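Local coordinates for insecticidal crystal protein Cry7Cal (Bacillus thuringiensis, PDB 5ZI1) that is an insecticidal crystal toxin active against the locust Locusta migratoria manilensis, probably acting through receptor binding, here as the three-domain toxin core of a longer protein, at residues P242-T247 with P465-Q470; I522-R527 with D593-I598. All coordinates share one frame; numbering follows the deposited sequence.

From the N terminus the chain first runs through the helical domain, whose last helix ends at 235, and then reaches 242-247. Contact 1 pairs this linker with 465-470 and closes a loop of 217 residues that holds the strands of the middle domain. Contact 2 follows in series: 522-527 opens and 593-598 closes a second loop of 65 residues, without helix and within the C-terminal beta domain. The two loops neither nest nor cross. Their later strands, 468-472 and 589-599, are antiparallel neighbours joined by Phe597 N to Thr469 O, so one sheet runs from the interdomain linker of contact 1 into the C-terminal domain of contact 2.

Contact 1 of 2, residues P242-T247 with P465-Q470; sequences PMETVT and PDKITQ
Thr245 and Ile468 form the tightly packed part of this short parallel pairing. Their side chains lie side by side and point the same way, with CG2 of Thr245 4.0 Å from CG2 of Ile468. Both methyls stand anti to the backbone N, while CG1 of Ile468 lies anti to its carbonyl carbon (chi1 -69°), on the side where Met243 packs. Three backbone hydrogen bonds join the segments: Ile468 N to Glu244 O, Val246 N to Ile468 O and Gln470 N to Val246 O. The CA of Thr245 adds a CA-H...O contact to Ile468 O. OG1 of Thr245 turns back to Met243 O, tying down the bend before the strand. At the buried end CG2 of Thr247 lies only 3.0 Å from OE1 of Gln470, whose CG is anti to its backbone N (chi1 -177°); NE2 of Gln470 bonds to Glu596 OE2.

Toward the start of both segments the contact loosens and becomes exposed. The apolar touches there are sparse: CG of Met243 (4.0 Å) and CD of Pro242 (4.2 Å) lie against CD1 of Ile468. Lys467, bent at chi3 and chi4, crosses Glu244 in a long salt bridge, NZ to OE1 3.5 Å, while its CD rests on CG2 of Val246.

Thr245 also bonds through its backbone to Ala28, between helices 13-26 and 33-47. Strand 245-246 therefore lies between the helical domain and strand 468-472, whose Thr469 continues the sheet to strand 589-599.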
loop_
_atom_site.group_PDB
_atom_site.type_symbol
_atom_site.label_atom_id
_atom_site.label_comp_id
_atom_site.label_asym_id
_atom_site.label_seq_id
_atom_site.Cartn_x
_atom_site.Cartn_y
_atom_site.Cartn_z
ATOM N N PRO A 242 -18.228 -11.653 6.679
ATOM C CA PRO A 242 -18.701 -13.002 6.345
ATOM C C PRO A 242 -18.789 -13.290 4.856
ATOM O O PRO A 242 -19.190 -14.402 4.487
ATOM C CB PRO A 242 -20.100 -13.043 6.985
ATOM C CG PRO A 242 -20.581 -11.634 6.883
ATOM C CD PRO A 242 -19.335 -10.764 7.085
ATOM N N MET A 243 -18.445 -12.346 3.984
ATOM C CA MET A 243 -18.389 -12.656 2.560
ATOM C C MET A 243 -17.267 -11.875 1.889
ATOM O O MET A 243 -16.602 -11.029 2.502
ATOM C CB MET A 243 -19.736 -12.391 1.876
ATOM C CG MET A 243 -20.154 -10.937 1.794
ATOM S SD MET A 243 -21.965 -10.791 1.698
ATOM C CE MET A 243 -22.434 -12.366 0.968
ATOM N N GLU A 244 -17.055 -12.203 0.614
ATOM C CA GLU A 244 -15.981 -11.617 -0.174
ATOM C C GLU A 244 -15.996 -10.101 -0.072
ATOM O O GLU A 244 -17.050 -9.468 -0.143
ATOM C CB GLU A 244 -16.104 -12.065 -1.625
ATOM C CG GLU A 244 -16.114 -13.578 -1.754
ATOM C CD GLU A 244 -16.377 -14.041 -3.174
ATOM O OE1 GLU A 244 -16.384 -13.176 -4.079
ATOM O OE2 GLU A 244 -16.572 -15.264 -3.384
ATOM N N THR A 245 -14.813 -9.537 0.138
ATOM C CA THR A 245 -14.626 -8.134 0.477
ATOM C C THR A 245 -13.599 -7.586 -0.491
ATOM O O THR A 245 -12.562 -8.217 -0.702
ATOM C CB THR A 245 -14.118 -7.973 1.922
ATOM O OG1 THR A 245 -15.000 -8.650 2.834
ATOM C CG2 THR A 245 -14.023 -6.503 2.301
ATOM N N VAL A 246 -13.875 -6.426 -1.069
ATOM C CA VAL A 246 -13.011 -5.841 -2.085
ATOM C C VAL A 246 -12.312 -4.635 -1.475
ATOM O O VAL A 246 -12.970 -3.683 -1.030
ATOM C CB VAL A 246 -13.798 -5.454 -3.348
ATOM C CG1 VAL A 246 -12.874 -4.747 -4.336
ATOM C CG2 VAL A 246 -14.404 -6.692 -3.970
ATOM N N THR A 247 -10.982 -4.658 -1.480
ATOM C CA THR A 247 -10.201 -3.630 -0.814
ATOM C C THR A 247 -9.206 -2.976 -1.763
ATOM O O THR A 247 -8.855 -3.519 -2.824
ATOM C CB THR A 247 -9.473 -4.232 0.367
ATOM O OG1 THR A 247 -8.597 -5.249 -0.129
ATOM C CG2 THR A 247 -10.483 -4.882 1.300
ATOM N N PRO A 465 -22.600 -5.584 -5.917
ATOM C CA PRO A 465 -23.601 -6.481 -5.343
ATOM C C PRO A 465 -22.954 -7.840 -5.116
ATOM O O PRO A 465 -21.990 -8.211 -5.798
ATOM C CB PRO A 465 -24.697 -6.529 -6.416
ATOM C CG PRO A 465 -23.989 -6.166 -7.685
ATOM C CD PRO A 465 -22.927 -5.190 -7.300
ATOM N N ASP A 466 -23.466 -8.563 -4.126
ATOM C CA ASP A 466 -22.955 -9.861 -3.694
ATOM C C ASP A 466 -21.598 -9.781 -3.011
ATOM O O ASP A 466 -20.988 -10.833 -2.741
ATOM C CB ASP A 466 -22.853 -10.859 -4.850
ATOM C CG ASP A 466 -24.128 -10.956 -5.647
ATOM O OD1 ASP A 466 -25.104 -10.225 -5.350
ATOM O OD2 ASP A 466 -24.158 -11.792 -6.573
ATOM N N LYS A 467 -21.098 -8.579 -2.735
ATOM C CA LYS A 467 -19.795 -8.406 -2.108
ATOM C C LYS A 467 -19.849 -7.221 -1.159
ATOM O O LYS A 467 -20.640 -6.287 -1.341
ATOM C CB LYS A 467 -18.680 -8.171 -3.143
ATOM C CG LYS A 467 -18.426 -9.348 -4.068
ATOM C CD LYS A 467 -17.283 -9.073 -5.015
ATOM C CE LYS A 467 -16.478 -10.332 -5.264
ATOM N NZ LYS A 467 -16.563 -10.831 -6.669
ATOM N N ILE A 468 -18.995 -7.258 -0.145
ATOM C CA ILE A 468 -18.754 -6.058 0.639
ATOM C C ILE A 468 -17.762 -5.203 -0.136
ATOM O O ILE A 468 -16.660 -5.654 -0.467
ATOM C CB ILE A 468 -18.232 -6.393 2.039
ATOM C CG1 ILE A 468 -19.339 -7.055 2.877
ATOM C CG2 ILE A 468 -17.751 -5.131 2.688
ATOM C CD1 ILE A 468 -18.809 -7.904 4.050
ATOM N N THR A 469 -18.158 -3.985 -0.458
ATOM C CA THR A 469 -17.297 -3.073 -1.183
ATOM C C THR A 469 -16.693 -2.121 -0.171
ATOM O O THR A 469 -17.417 -1.372 0.494
ATOM C CB THR A 469 -18.062 -2.317 -2.272
ATOM O OG1 THR A 469 -18.832 -3.255 -3.032
ATOM C CG2 THR A 469 -17.067 -1.633 -3.209
ATOM N N GLN A 470 -15.376 -2.172 -0.028
ATOM C CA GLN A 470 -14.694 -1.355 0.964
ATOM C C GLN A 470 -13.973 -0.261 0.191
ATOM O O GLN A 470 -13.020 -0.533 -0.551
ATOM C CB GLN A 470 -13.752 -2.189 1.832
ATOM C CG GLN A 470 -13.056 -1.403 2.943
ATOM C CD GLN A 470 -11.939 -2.197 3.606
ATOM O OE1 GLN A 470 -10.889 -2.404 3.012
ATOM N NE2 GLN A 470 -12.172 -2.658 4.835
#

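Contact 2 of 2, residues I522-R527 with D593-I598; sequences IKVRVR and DKIEFI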
loop_
_atom_site.group_PDB
_atom_site.type_symbol
_atom_site.label_atom_id
_atom_site.label_comp_id
_atom_site.label_asym_id
_atom_site.label_seq_id
_atom_site.Cartn_x
_atom_site.Cartn_y
_atom_site.Cartn_z
ATOM N N ILE A 522 -28.455 -1.161 0.242
ATOM C CA ILE A 522 -27.175 -1.101 0.938
ATOM C C ILE A 522 -27.357 -0.931 2.449
ATOM O O ILE A 522 -28.374 -0.437 2.939
ATOM C CB ILE A 522 -26.289 0.042 0.402
ATOM C CG1 ILE A 522 -27.071 1.379 0.485
ATOM C CG2 ILE A 522 -25.743 -0.299 -1.021
ATOM C CD1 ILE A 522 -26.243 2.631 0.174
ATOM N N LYS A 523 -26.324 -1.347 3.175
ATOM C CA LYS A 523 -25.990 -0.821 4.490
ATOM C C LYS A 523 -24.622 -0.171 4.322
ATOM O O LYS A 523 -23.778 -0.703 3.589
ATOM C CB LYS A 523 -25.939 -1.947 5.518
ATOM C CG LYS A 523 -27.228 -2.179 6.241
ATOM C CD LYS A 523 -26.999 -2.906 7.544
ATOM C CE LYS A 523 -26.687 -4.363 7.255
ATOM N NZ LYS A 523 -26.702 -5.123 8.531
ATOM N N VAL A 524 -24.405 0.970 4.969
ATOM C CA VAL A 524 -23.105 1.630 4.976
ATOM C C VAL A 524 -22.478 1.448 6.353
ATOM O O VAL A 524 -23.011 1.925 7.360
ATOM C CB VAL A 524 -23.231 3.118 4.614
ATOM C CG1 VAL A 524 -21.917 3.862 4.832
ATOM C CG2 VAL A 524 -23.666 3.270 3.173
ATOM N N ARG A 525 -21.338 0.768 6.393
ATOM C CA ARG A 525 -20.569 0.581 7.612
ATOM C C ARG A 525 -19.284 1.389 7.497
ATOM O O ARG A 525 -18.465 1.139 6.606
ATOM C CB ARG A 525 -20.265 -0.895 7.835
ATOM C CG ARG A 525 -19.596 -1.211 9.161
ATOM C CD ARG A 525 -19.577 -2.706 9.379
ATOM N NE ARG A 525 -18.690 -3.374 8.445
ATOM C CZ ARG A 525 -18.597 -4.695 8.301
ATOM N NH1 ARG A 525 -19.353 -5.501 9.020
ATOM N NH2 ARG A 525 -17.742 -5.219 7.433
ATOM N N VAL A 526 -19.129 2.361 8.375
ATOM C CA VAL A 526 -17.922 3.166 8.450
ATOM C C VAL A 526 -16.964 2.549 9.464
ATOM O O VAL A 526 -17.370 2.146 10.562
ATOM C CB VAL A 526 -18.264 4.610 8.829
ATOM C CG1 VAL A 526 -16.999 5.404 9.029
ATOM C CG2 VAL A 526 -19.156 5.227 7.760
ATOM N N ARG A 527 -15.696 2.434 9.085
ATOM C CA ARG A 527 -14.632 2.058 10.000
ATOM C C ARG A 527 -13.987 3.356 10.468
ATOM O O ARG A 527 -13.347 4.056 9.668
ATOM C CB ARG A 527 -13.634 1.133 9.313
ATOM C CG ARG A 527 -12.407 0.799 10.136
ATOM C CD ARG A 527 -11.642 -0.347 9.520
ATOM N NE ARG A 527 -10.810 -1.016 10.518
ATOM C CZ ARG A 527 -9.570 -0.647 10.837
ATOM N NH1 ARG A 527 -9.010 0.404 10.248
ATOM N NH2 ARG A 527 -8.898 -1.324 11.767
ATOM N N ASP A 593 -11.703 5.951 8.196
ATOM C CA ASP A 593 -10.768 5.136 7.444
ATOM C C ASP A 593 -11.454 4.634 6.175
ATOM O O ASP A 593 -11.265 5.214 5.101
ATOM C CB ASP A 593 -10.252 4.001 8.334
ATOM C CG ASP A 593 -9.464 2.961 7.567
ATOM O OD1 ASP A 593 -8.846 3.314 6.538
ATOM O OD2 ASP A 593 -9.477 1.778 7.995
ATOM N N LYS A 594 -12.278 3.592 6.285
ATOM C CA LYS A 594 -12.926 2.988 5.134
ATOM C C LYS A 594 -14.440 3.170 5.198
ATOM O O LYS A 594 -15.044 3.298 6.282
ATOM C CB LYS A 594 -12.604 1.492 5.041
ATOM C CG LYS A 594 -11.120 1.162 5.079
ATOM C CD LYS A 594 -10.381 1.638 3.801
ATOM C CE LYS A 594 -8.865 1.372 3.908
ATOM N NZ LYS A 594 -8.556 -0.065 4.200
ATOM N N ILE A 595 -15.050 3.169 4.015
ATOM C CA ILE A 595 -16.499 3.160 3.867
ATOM C C ILE A 595 -16.868 1.821 3.270
ATOM O O ILE A 595 -16.350 1.452 2.207
ATOM C CB ILE A 595 -16.987 4.302 2.979
ATOM C CG1 ILE A 595 -16.213 5.568 3.323
ATOM C CG2 ILE A 595 -18.473 4.486 3.167
ATOM C CD1 ILE A 595 -16.569 6.084 4.681
ATOM N N GLU A 596 -17.754 1.086 3.940
ATOM C CA GLU A 596 -18.073 -0.266 3.505
ATOM C C GLU A 596 -19.546 -0.355 3.152
ATOM O O GLU A 596 -20.415 -0.085 3.992
ATOM C CB GLU A 596 -17.688 -1.297 4.558
ATOM C CG GLU A 596 -16.192 -1.376 4.758
ATOM C CD GLU A 596 -15.818 -2.269 5.909
ATOM O OE1 GLU A 596 -16.740 -2.652 6.667
ATOM O OE2 GLU A 596 -14.610 -2.592 6.052
ATOM N N PHE A 597 -19.806 -0.725 1.901
ATOM C CA PHE A 597 -21.143 -0.912 1.372
ATOM C C PHE A 597 -21.473 -2.391 1.490
ATOM O O PHE A 597 -20.873 -3.230 0.813
ATOM C CB PHE A 597 -21.207 -0.400 -0.064
ATOM C CG PHE A 597 -20.945 1.072 -0.161
ATOM C CD1 PHE A 597 -19.656 1.554 -0.211
ATOM C CD2 PHE A 597 -21.987 1.977 -0.135
ATOM C CE1 PHE A 597 -19.403 2.926 -0.268
ATOM C CE2 PHE A 597 -21.741 3.345 -0.188
ATOM C CZ PHE A 597 -20.447 3.817 -0.252
ATOM N N ILE A 598 -22.400 -2.702 2.381
ATOM C CA ILE A 598 -22.764 -4.073 2.707
ATOM C C ILE A 598 -24.037 -4.409 1.936
ATOM O O ILE A 598 -24.995 -3.621 1.977
ATOM C CB ILE A 598 -22.960 -4.239 4.225
ATOM C CG1 ILE A 598 -21.610 -4.030 4.938
ATOM C CG2 ILE A 598 -23.599 -5.598 4.573
ATOM C CD1 ILE A 598 -21.727 -3.834 6.421
#
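Arg525 and Glu596 face each other in an antiparallel hydrogen-bonded pair, and their side chains cross into a salt bridge. Both NE (2.7 Å) and NH2 (2.9 Å) of Arg525 bind OE1 of Glu596, which lies in the guanidinium plane although the carboxylate is turned 61° from it. The bend at chi3 (68°) places NE to meet that oxygen nearly along its C-O axis, whereas NH2 comes from above the carboxylate plane. CD1 of Ile598 sits over one guanidinium face, 3.6 Å above the plane and displaced toward the rim.

Where Asp593 and Lys594 both face Arg527, a classic beta bulge, NH1 of Arg527 donates to OD2 of Asp593 (2.7 Å) in a second salt bridge, on the anti side and out of the carboxylate plane. On the other face Val524 packs CG2 on CE2 of Phe597 and CG1 on CG2 of Ile595 (both 3.9 Å).

In the second shell, Tyr241 bonds Glu596 OE2 through OH and makes a cation-pi contact with Arg525. The valine face looks into the C-terminal beta sandwich, toward strand 534-538 of its five-stranded sheet. Strand 521-530 runs between 560-571 and 589-599, and 589-599 in turn pairs with 468-472 and 496-500.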